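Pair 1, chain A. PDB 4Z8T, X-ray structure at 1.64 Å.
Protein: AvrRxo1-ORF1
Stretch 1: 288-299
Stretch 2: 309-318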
# COMPACT_ATOMS: atom_id res chain seq x y z
N VAL A 288 15.30 10.54 -0.37
CA VAL A 288 16.75 10.71 -0.43
C VAL A 288 17.50 9.40 -0.25
O VAL A 288 17.22 8.63 0.67
CB VAL A 288 17.23 11.75 0.61
CG1 VAL A 288 18.75 11.73 0.73
CG2 VAL A 288 16.76 13.13 0.20
N ILE A 289 18.47 9.16 -1.13
CA ILE A 289 19.34 8.00 -0.98
C ILE A 289 20.30 8.25 0.18
O ILE A 289 21.30 8.96 0.02
CB ILE A 289 20.13 7.76 -2.27
CG1 ILE A 289 19.17 7.50 -3.43
CG2 ILE A 289 21.09 6.59 -2.11
CD1 ILE A 289 19.87 7.49 -4.79
N ASP A 290 19.98 7.67 1.34
CA ASP A 290 20.83 7.80 2.52
C ASP A 290 21.38 6.45 2.97
O ASP A 290 21.09 5.43 2.34
CB ASP A 290 20.10 8.51 3.68
CG ASP A 290 18.81 7.80 4.11
OD1 ASP A 290 18.55 6.65 3.69
OD2 ASP A 290 18.04 8.39 4.90
N LYS A 291 22.17 6.44 4.04
CA LYS A 291 22.74 5.19 4.54
C LYS A 291 21.64 4.16 4.81
O LYS A 291 21.79 2.98 4.50
CB LYS A 291 23.55 5.42 5.82
CG LYS A 291 24.19 4.16 6.39
CD LYS A 291 24.61 4.35 7.84
CE LYS A 291 25.41 3.16 8.37
NZ LYS A 291 24.64 1.89 8.38
N GLU A 292 20.54 4.63 5.38
CA GLU A 292 19.44 3.73 5.73
C GLU A 292 18.87 3.05 4.50
O GLU A 292 18.70 1.83 4.48
CB GLU A 292 18.36 4.49 6.49
CG GLU A 292 17.06 3.71 6.69
CD GLU A 292 17.28 2.26 7.06
OE1 GLU A 292 18.14 1.97 7.94
OE2 GLU A 292 16.59 1.40 6.47
N LEU A 293 18.57 3.85 3.48
CA LEU A 293 18.01 3.32 2.23
C LEU A 293 18.94 2.28 1.61
O LEU A 293 18.50 1.21 1.20
CB LEU A 293 17.73 4.47 1.24
CG LEU A 293 17.11 4.13 -0.13
CD1 LEU A 293 16.22 5.27 -0.61
CD2 LEU A 293 18.17 3.85 -1.19
N ILE A 294 20.24 2.59 1.55
CA ILE A 294 21.20 1.65 0.99
C ILE A 294 21.22 0.37 1.83
O ILE A 294 21.17 -0.73 1.29
CB ILE A 294 22.60 2.27 0.86
CG1 ILE A 294 22.53 3.49 -0.06
CG2 ILE A 294 23.58 1.26 0.32
CD1 ILE A 294 23.82 4.31 -0.12
N ASP A 295 21.27 0.51 3.15
CA ASP A 295 21.19 -0.65 4.04
C ASP A 295 19.88 -1.41 3.87
O ASP A 295 19.87 -2.63 3.92
CB ASP A 295 21.34 -0.23 5.50
CG ASP A 295 22.73 0.27 5.83
OD1 ASP A 295 23.65 0.08 5.00
OD2 ASP A 295 22.90 0.84 6.93
N ARG A 296 18.78 -0.68 3.69
CA ARG A 296 17.47 -1.31 3.53
C ARG A 296 17.44 -2.18 2.28
O ARG A 296 16.95 -3.31 2.33
CB ARG A 296 16.35 -0.27 3.47
CG ARG A 296 14.98 -0.87 3.16
CD ARG A 296 13.85 0.12 3.34
NE ARG A 296 14.02 1.33 2.53
CZ ARG A 296 13.65 1.44 1.26
NH1 ARG A 296 13.10 0.42 0.62
NH2 ARG A 296 13.83 2.59 0.61
N LEU A 297 17.96 -1.66 1.17
CA LEU A 297 18.03 -2.44 -0.07
C LEU A 297 19.04 -3.58 0.02
O LEU A 297 18.78 -4.68 -0.49
CB LEU A 297 18.34 -1.54 -1.27
CG LEU A 297 17.24 -0.54 -1.61
CD1 LEU A 297 17.61 0.32 -2.79
CD2 LEU A 297 15.94 -1.27 -1.89
N GLU A 298 20.17 -3.33 0.65
CA GLU A 298 21.18 -4.37 0.83
C GLU A 298 20.67 -5.53 1.68
O GLU A 298 21.09 -6.67 1.49
CB GLU A 298 22.45 -3.79 1.45
CG GLU A 298 23.21 -2.85 0.53
CD GLU A 298 24.04 -3.58 -0.50
OE1 GLU A 298 25.01 -4.27 -0.10
OE2 GLU A 298 23.75 -3.45 -1.71
N ASN A 299 19.76 -5.24 2.62
CA ASN A 299 19.24 -6.25 3.53
C ASN A 299 18.50 -7.37 2.80
O ASN A 299 18.39 -8.49 3.30
CB ASN A 299 18.30 -5.60 4.56
CG ASN A 299 18.01 -6.51 5.75
OD1 ASN A 299 18.91 -7.16 6.28
ND2 ASN A 299 16.75 -6.55 6.17
N LYS A 309 27.47 -4.35 -6.30
CA LYS A 309 27.18 -3.44 -7.40
C LYS A 309 26.03 -2.50 -7.07
O LYS A 309 26.05 -1.34 -7.46
CB LYS A 309 26.88 -4.25 -8.67
CG LYS A 309 28.10 -4.98 -9.19
CD LYS A 309 27.77 -5.88 -10.39
CE LYS A 309 29.04 -6.43 -11.01
NZ LYS A 309 28.78 -7.40 -12.11
N THR A 310 25.04 -3.00 -6.34
CA THR A 310 23.91 -2.18 -5.93
C THR A 310 24.42 -1.08 -5.02
O THR A 310 24.12 0.10 -5.19
CB THR A 310 22.86 -3.02 -5.19
OG1 THR A 310 22.34 -4.02 -6.08
CG2 THR A 310 21.73 -2.15 -4.67
N ARG A 311 25.25 -1.49 -4.07
CA ARG A 311 25.85 -0.60 -3.09
C ARG A 311 26.65 0.51 -3.76
O ARG A 311 26.46 1.69 -3.47
CB ARG A 311 26.76 -1.44 -2.19
CG ARG A 311 27.46 -0.71 -1.11
CD ARG A 311 27.83 -1.69 -0.01
NE ARG A 311 29.01 -2.51 -0.30
CZ ARG A 311 29.02 -3.83 -0.46
NH1 ARG A 311 27.89 -4.54 -0.39
NH2 ARG A 311 30.16 -4.47 -0.68
N ALA A 312 27.53 0.13 -4.66
CA ALA A 312 28.38 1.10 -5.34
C ALA A 312 27.60 2.10 -6.18
O ALA A 312 27.93 3.28 -6.23
CB ALA A 312 29.41 0.39 -6.17
N ALA A 313 26.56 1.62 -6.86
CA ALA A 313 25.74 2.50 -7.68
C ALA A 313 25.02 3.55 -6.84
O ALA A 313 24.91 4.71 -7.24
CB ALA A 313 24.76 1.70 -8.49
N LEU A 314 24.50 3.13 -5.69
CA LEU A 314 23.75 4.02 -4.80
C LEU A 314 24.67 5.02 -4.11
O LEU A 314 24.32 6.19 -3.98
CB LEU A 314 22.98 3.22 -3.76
CG LEU A 314 21.80 2.40 -4.28
CD1 LEU A 314 21.25 1.46 -3.21
CD2 LEU A 314 20.71 3.34 -4.75
N GLU A 315 25.84 4.56 -3.67
CA GLU A 315 26.75 5.43 -2.93
C GLU A 315 27.21 6.62 -3.78
O GLU A 315 27.43 7.72 -3.25
CB GLU A 315 27.96 4.65 -2.40
CG GLU A 315 27.64 3.60 -1.33
CD GLU A 315 27.39 4.20 0.05
OE1 GLU A 315 27.48 5.44 0.20
OE2 GLU A 315 27.11 3.42 0.99
N LYS A 316 27.31 6.41 -5.09
CA LYS A 316 27.69 7.47 -6.01
C LYS A 316 26.72 8.64 -5.96
O LYS A 316 27.09 9.78 -6.25
CB LYS A 316 27.83 6.91 -7.44
CG LYS A 316 28.93 5.87 -7.55
CD LYS A 316 29.13 5.29 -8.96
CE LYS A 316 30.24 4.24 -8.95
NZ LYS A 316 30.39 3.49 -10.24
N TYR A 317 25.47 8.36 -5.57
CA TYR A 317 24.43 9.37 -5.50
C TYR A 317 23.90 9.55 -4.08
O TYR A 317 22.78 10.02 -3.88
CB TYR A 317 23.31 9.03 -6.49
CG TYR A 317 23.83 9.01 -7.91
CD1 TYR A 317 24.02 10.19 -8.62
CD2 TYR A 317 24.19 7.81 -8.53
CE1 TYR A 317 24.52 10.18 -9.90
CE2 TYR A 317 24.69 7.80 -9.82
CZ TYR A 317 24.85 8.99 -10.50
OH TYR A 317 25.35 8.99 -11.77
N SER A 318 24.72 9.22 -3.09
CA SER A 318 24.33 9.39 -1.69
C SER A 318 23.98 10.86 -1.42
O SER A 318 24.68 11.77 -1.88
CB SER A 318 25.47 8.94 -0.77
OG SER A 318 24.99 8.59 0.51

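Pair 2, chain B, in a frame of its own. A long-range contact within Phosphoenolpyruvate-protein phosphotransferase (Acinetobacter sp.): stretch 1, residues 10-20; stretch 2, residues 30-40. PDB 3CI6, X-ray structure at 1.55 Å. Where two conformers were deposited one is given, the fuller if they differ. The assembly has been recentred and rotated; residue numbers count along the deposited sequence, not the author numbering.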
# COMPACT_ATOMS: atom_id res chain seq x y z
N ASP B 10 2.95 6.95 -12.36
CA ASP B 10 4.35 6.56 -12.47
C ASP B 10 5.16 7.02 -11.25
O ASP B 10 5.99 6.28 -10.74
CB ASP B 10 5.03 7.09 -13.73
CG ASP B 10 4.60 6.40 -15.00
OD1 ASP B 10 4.09 5.26 -14.94
OD2 ASP B 10 4.76 7.06 -16.07
N THR B 11 4.91 8.24 -10.79
CA THR B 11 5.56 8.77 -9.59
C THR B 11 5.21 7.92 -8.36
O THR B 11 6.08 7.50 -7.58
CB THR B 11 5.18 10.21 -9.39
OG1 THR B 11 5.72 10.97 -10.46
CG2 THR B 11 5.70 10.76 -8.03
N LEU B 12 3.93 7.62 -8.21
CA LEU B 12 3.48 6.76 -7.11
C LEU B 12 4.16 5.40 -7.16
O LEU B 12 4.69 4.92 -6.17
CB LEU B 12 1.96 6.59 -7.17
CG LEU B 12 1.32 5.65 -6.19
CD1 LEU B 12 1.57 6.03 -4.73
CD2 LEU B 12 -0.20 5.66 -6.39
N ARG B 13 4.16 4.77 -8.33
CA ARG B 13 4.81 3.48 -8.52
C ARG B 13 6.29 3.53 -8.15
O ARG B 13 6.78 2.62 -7.50
CB ARG B 13 4.67 3.05 -9.97
CG ARG B 13 5.32 1.72 -10.24
CD ARG B 13 5.28 1.34 -11.65
NE ARG B 13 6.09 0.13 -11.90
CZ ARG B 13 5.99 -0.60 -13.01
NH1 ARG B 13 5.11 -0.27 -13.94
NH2 ARG B 13 6.77 -1.67 -13.18
N ARG B 14 6.97 4.58 -8.55
CA ARG B 14 8.39 4.72 -8.25
C ARG B 14 8.63 4.73 -6.74
O ARG B 14 9.55 4.06 -6.24
CB ARG B 14 8.94 6.00 -8.86
CG ARG B 14 10.37 6.18 -8.64
CD ARG B 14 11.00 7.14 -9.65
NE ARG B 14 10.27 8.38 -9.85
CZ ARG B 14 10.13 9.34 -8.94
NH1 ARG B 14 9.43 10.44 -9.26
NH2 ARG B 14 10.65 9.24 -7.70
N ILE B 15 7.82 5.49 -6.02
CA ILE B 15 7.96 5.58 -4.57
C ILE B 15 7.58 4.26 -3.92
O ILE B 15 8.29 3.76 -3.04
CB ILE B 15 7.10 6.72 -4.00
CG1 ILE B 15 7.50 8.04 -4.61
CG2 ILE B 15 7.25 6.77 -2.49
CD1 ILE B 15 6.53 9.22 -4.41
N VAL B 16 6.48 3.66 -4.39
CA VAL B 16 6.05 2.38 -3.84
C VAL B 16 7.16 1.30 -3.97
O VAL B 16 7.45 0.53 -3.05
CB VAL B 16 4.73 1.93 -4.48
CG1 VAL B 16 4.50 0.46 -4.25
CG2 VAL B 16 3.59 2.77 -3.98
N GLN B 17 7.84 1.30 -5.11
CA GLN B 17 8.91 0.32 -5.36
C GLN B 17 10.10 0.58 -4.47
O GLN B 17 10.66 -0.35 -3.92
CB GLN B 17 9.24 0.24 -6.85
CG GLN B 17 8.03 -0.37 -7.58
CD GLN B 17 8.33 -1.06 -8.87
OE1 GLN B 17 8.34 -0.42 -9.93
NE2 GLN B 17 8.51 -2.39 -8.80
N GLU B 18 10.45 1.85 -4.27
CA GLU B 18 11.56 2.16 -3.38
C GLU B 18 11.22 1.78 -1.95
O GLU B 18 12.07 1.21 -1.24
CB GLU B 18 11.95 3.63 -3.50
CG GLU B 18 13.30 3.95 -2.89
CD GLU B 18 13.67 5.43 -2.92
OE1 GLU B 18 12.91 6.27 -3.44
OE2 GLU B 18 14.76 5.73 -2.38
N ILE B 19 10.00 2.06 -1.50
CA ILE B 19 9.60 1.63 -0.14
C ILE B 19 9.60 0.09 -0.04
O ILE B 19 10.04 -0.51 0.96
CB ILE B 19 8.23 2.20 0.25
CG1 ILE B 19 8.29 3.71 0.39
CG2 ILE B 19 7.74 1.58 1.56
CD1 ILE B 19 6.92 4.38 0.46
N ASN B 20 9.08 -0.56 -1.07
CA ASN B 20 8.88 -1.99 -1.05
C ASN B 20 10.19 -2.74 -0.92
O ASN B 20 10.24 -3.74 -0.17
CB ASN B 20 8.05 -2.40 -2.26
CG ASN B 20 7.76 -3.86 -2.30
OD1 ASN B 20 8.29 -4.57 -3.15
ND2 ASN B 20 6.93 -4.34 -1.36
N ASP B 30 11.49 6.99 6.08
CA ASP B 30 12.32 8.09 5.62
C ASP B 30 12.09 8.31 4.13
O ASP B 30 11.95 9.45 3.65
CB ASP B 30 13.79 7.78 5.91
CG ASP B 30 14.75 8.88 5.47
OD1 ASP B 30 14.58 10.02 5.93
OD2 ASP B 30 15.71 8.52 4.74
N ILE B 31 12.06 7.21 3.37
CA ILE B 31 11.78 7.31 1.93
C ILE B 31 10.43 7.93 1.71
O ILE B 31 10.27 8.83 0.89
CB ILE B 31 11.81 5.92 1.28
CG1 ILE B 31 13.24 5.41 1.21
CG2 ILE B 31 11.27 5.97 -0.12
CD1 ILE B 31 13.32 3.85 1.08
N MSE B 32 9.43 7.46 2.44
CA MSE B 32 8.09 7.98 2.19
C MSE B 32 7.97 9.48 2.47
O MSE B 32 7.44 10.22 1.64
CB MSE B 32 7.02 7.26 2.99
CG MSE B 32 5.63 7.65 2.55
SE MSE B 32 4.37 6.63 3.52
CE MSE B 32 4.89 7.23 5.33
N VAL B 33 8.44 9.95 3.61
CA VAL B 33 8.25 11.40 3.92
C VAL B 33 9.00 12.28 2.93
O VAL B 33 8.52 13.35 2.52
CB VAL B 33 8.54 11.79 5.39
CG1 VAL B 33 7.60 11.03 6.31
CG2 VAL B 33 9.99 11.62 5.74
N ASN B 34 10.20 11.89 2.54
CA ASN B 34 11.01 12.72 1.65
C ASN B 34 10.44 12.68 0.24
O ASN B 34 10.36 13.71 -0.43
CB ASN B 34 12.45 12.26 1.70
CG ASN B 34 13.14 12.80 2.93
OD1 ASN B 34 13.51 13.99 2.96
ND2 ASN B 34 13.25 11.98 3.97
N GLN B 35 10.04 11.50 -0.21
CA GLN B 35 9.45 11.40 -1.54
C GLN B 35 8.08 12.04 -1.68
O GLN B 35 7.83 12.68 -2.71
CB GLN B 35 9.43 9.96 -2.06
CG GLN B 35 10.78 9.33 -2.18
CD GLN B 35 11.65 9.90 -3.24
OE1 GLN B 35 11.35 10.94 -3.84
NE2 GLN B 35 12.73 9.20 -3.55
N VAL B 36 7.26 11.96 -0.64
CA VAL B 36 5.98 12.68 -0.62
C VAL B 36 6.26 14.19 -0.69
O VAL B 36 5.66 14.92 -1.50
CB VAL B 36 5.13 12.35 0.59
CG1 VAL B 36 3.98 13.37 0.76
CG2 VAL B 36 4.56 10.90 0.44
N ALA B 37 7.20 14.70 0.10
CA ALA B 37 7.46 16.14 0.10
C ALA B 37 7.91 16.63 -1.27
O ALA B 37 7.51 17.72 -1.72
CB ALA B 37 8.52 16.47 1.14
N ASP B 38 8.73 15.82 -1.94
CA ASP B 38 9.22 16.19 -3.28
C ASP B 38 8.10 16.09 -4.33
O ASP B 38 7.98 16.95 -5.20
CB ASP B 38 10.39 15.31 -3.67
CG ASP B 38 11.08 15.75 -4.96
OD1 ASP B 38 11.36 16.95 -5.14
OD2 ASP B 38 11.32 14.88 -5.81
N ALA B 39 7.28 15.07 -4.25
CA ALA B 39 6.24 14.85 -5.26
C ALA B 39 5.15 15.88 -5.19
O ALA B 39 4.56 16.24 -6.21
CB ALA B 39 5.64 13.46 -5.09
N MSE B 40 4.85 16.36 -3.98
CA MSE B 40 3.83 17.37 -3.77
C MSE B 40 4.37 18.81 -3.68
O MSE B 40 3.60 19.76 -3.79
CB MSE B 40 3.09 17.11 -2.44
CG MSE B 40 2.44 15.78 -2.33
SE MSE B 40 1.31 15.56 -0.75
CE MSE B 40 0.02 16.98 -1.14

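In both pairs two helices run nearly antiparallel, at 162° in pair 1 and 163° in pair 2, with axes approaching to 10.1 Å and 9.6 Å. Fourteen central residues superpose with an RMSD of 0.5 Å, so the side chains of both pairs set out from nearly the same backbone scaffold.

At one position in the interface the residue type is the same: Ile294(A) matches Ile15(B). Both point toward the partner helix in the same m, t rotamer, and their side-chain centres lie 0.8 Å apart. A beta-branched isoleucine suits this place because it offers a compact apolar surface close to its own backbone. Its neighbour across the interface is Leu314(A) in pair 1 and Gln35(B) in pair 2. The contact hardly changes: Ile294(A) CG1 lies 3.7 Å from Leu314(A) CB, and Ile15(B) CG1 lies 3.7 Å from Gln35(B) CB. At this level glutamine serves as well as leucine, since its CB is equally aliphatic.

Farther out, the two residues diverge. Leu314(A) remains apolar, and its CD1 packs 3.8 Å from CD1 of Leu297(A). The matching positions in pair 2 are polar: Gln35(B) NE2 donates a hydrogen bond to Glu18(B) OE1 at 2.9 Å. Thus Leu314(A) and Leu297(A) occupy the places that Gln35(B) and Glu18(B) fill in pair 2; after superposition the CA atoms of Leu297(A) and Glu18(B) lie 0.2 Å apart and those of Leu314(A) and Gln35(B) 0.4 Å apart. Both polar residues are partly exposed, and their aliphatic stems still contribute to the packing.

One turn along, the chemistry is reversed. Glu298(A) and Arg311(A) form a salt bridge, with OE1 of Glu298(A) 2.9 Å from NH1 of Arg311(A), near the guanidinium plane. Their long, flexible side chains allow the charges to meet although neither CA-to-CB bond points toward the other helix. Pair 2 has Ile19(B) and Met32(B), a selenomethionine, at these positions; both are buried, and CD1 of Ile19(B) touches CB of Met32(B) at 3.8 Å. Thr310(A) likewise matches Ile31(B), whose CG2 lies 3.8 Å from CG1 of Ile19(B), whereas CB of Thr310(A) lies 3.6 Å from OE2 of Glu298(A).

The other end differs in backbone as well. Helix 10-20 already includes Thr11(B), whose CG2 meets CB of Ala39(B) at 4.0 Å. The matching Asp290(A) instead caps its helix, its OD1 accepting from Leu293(A) N at 2.8 Å, a role well suited to a short carboxylate.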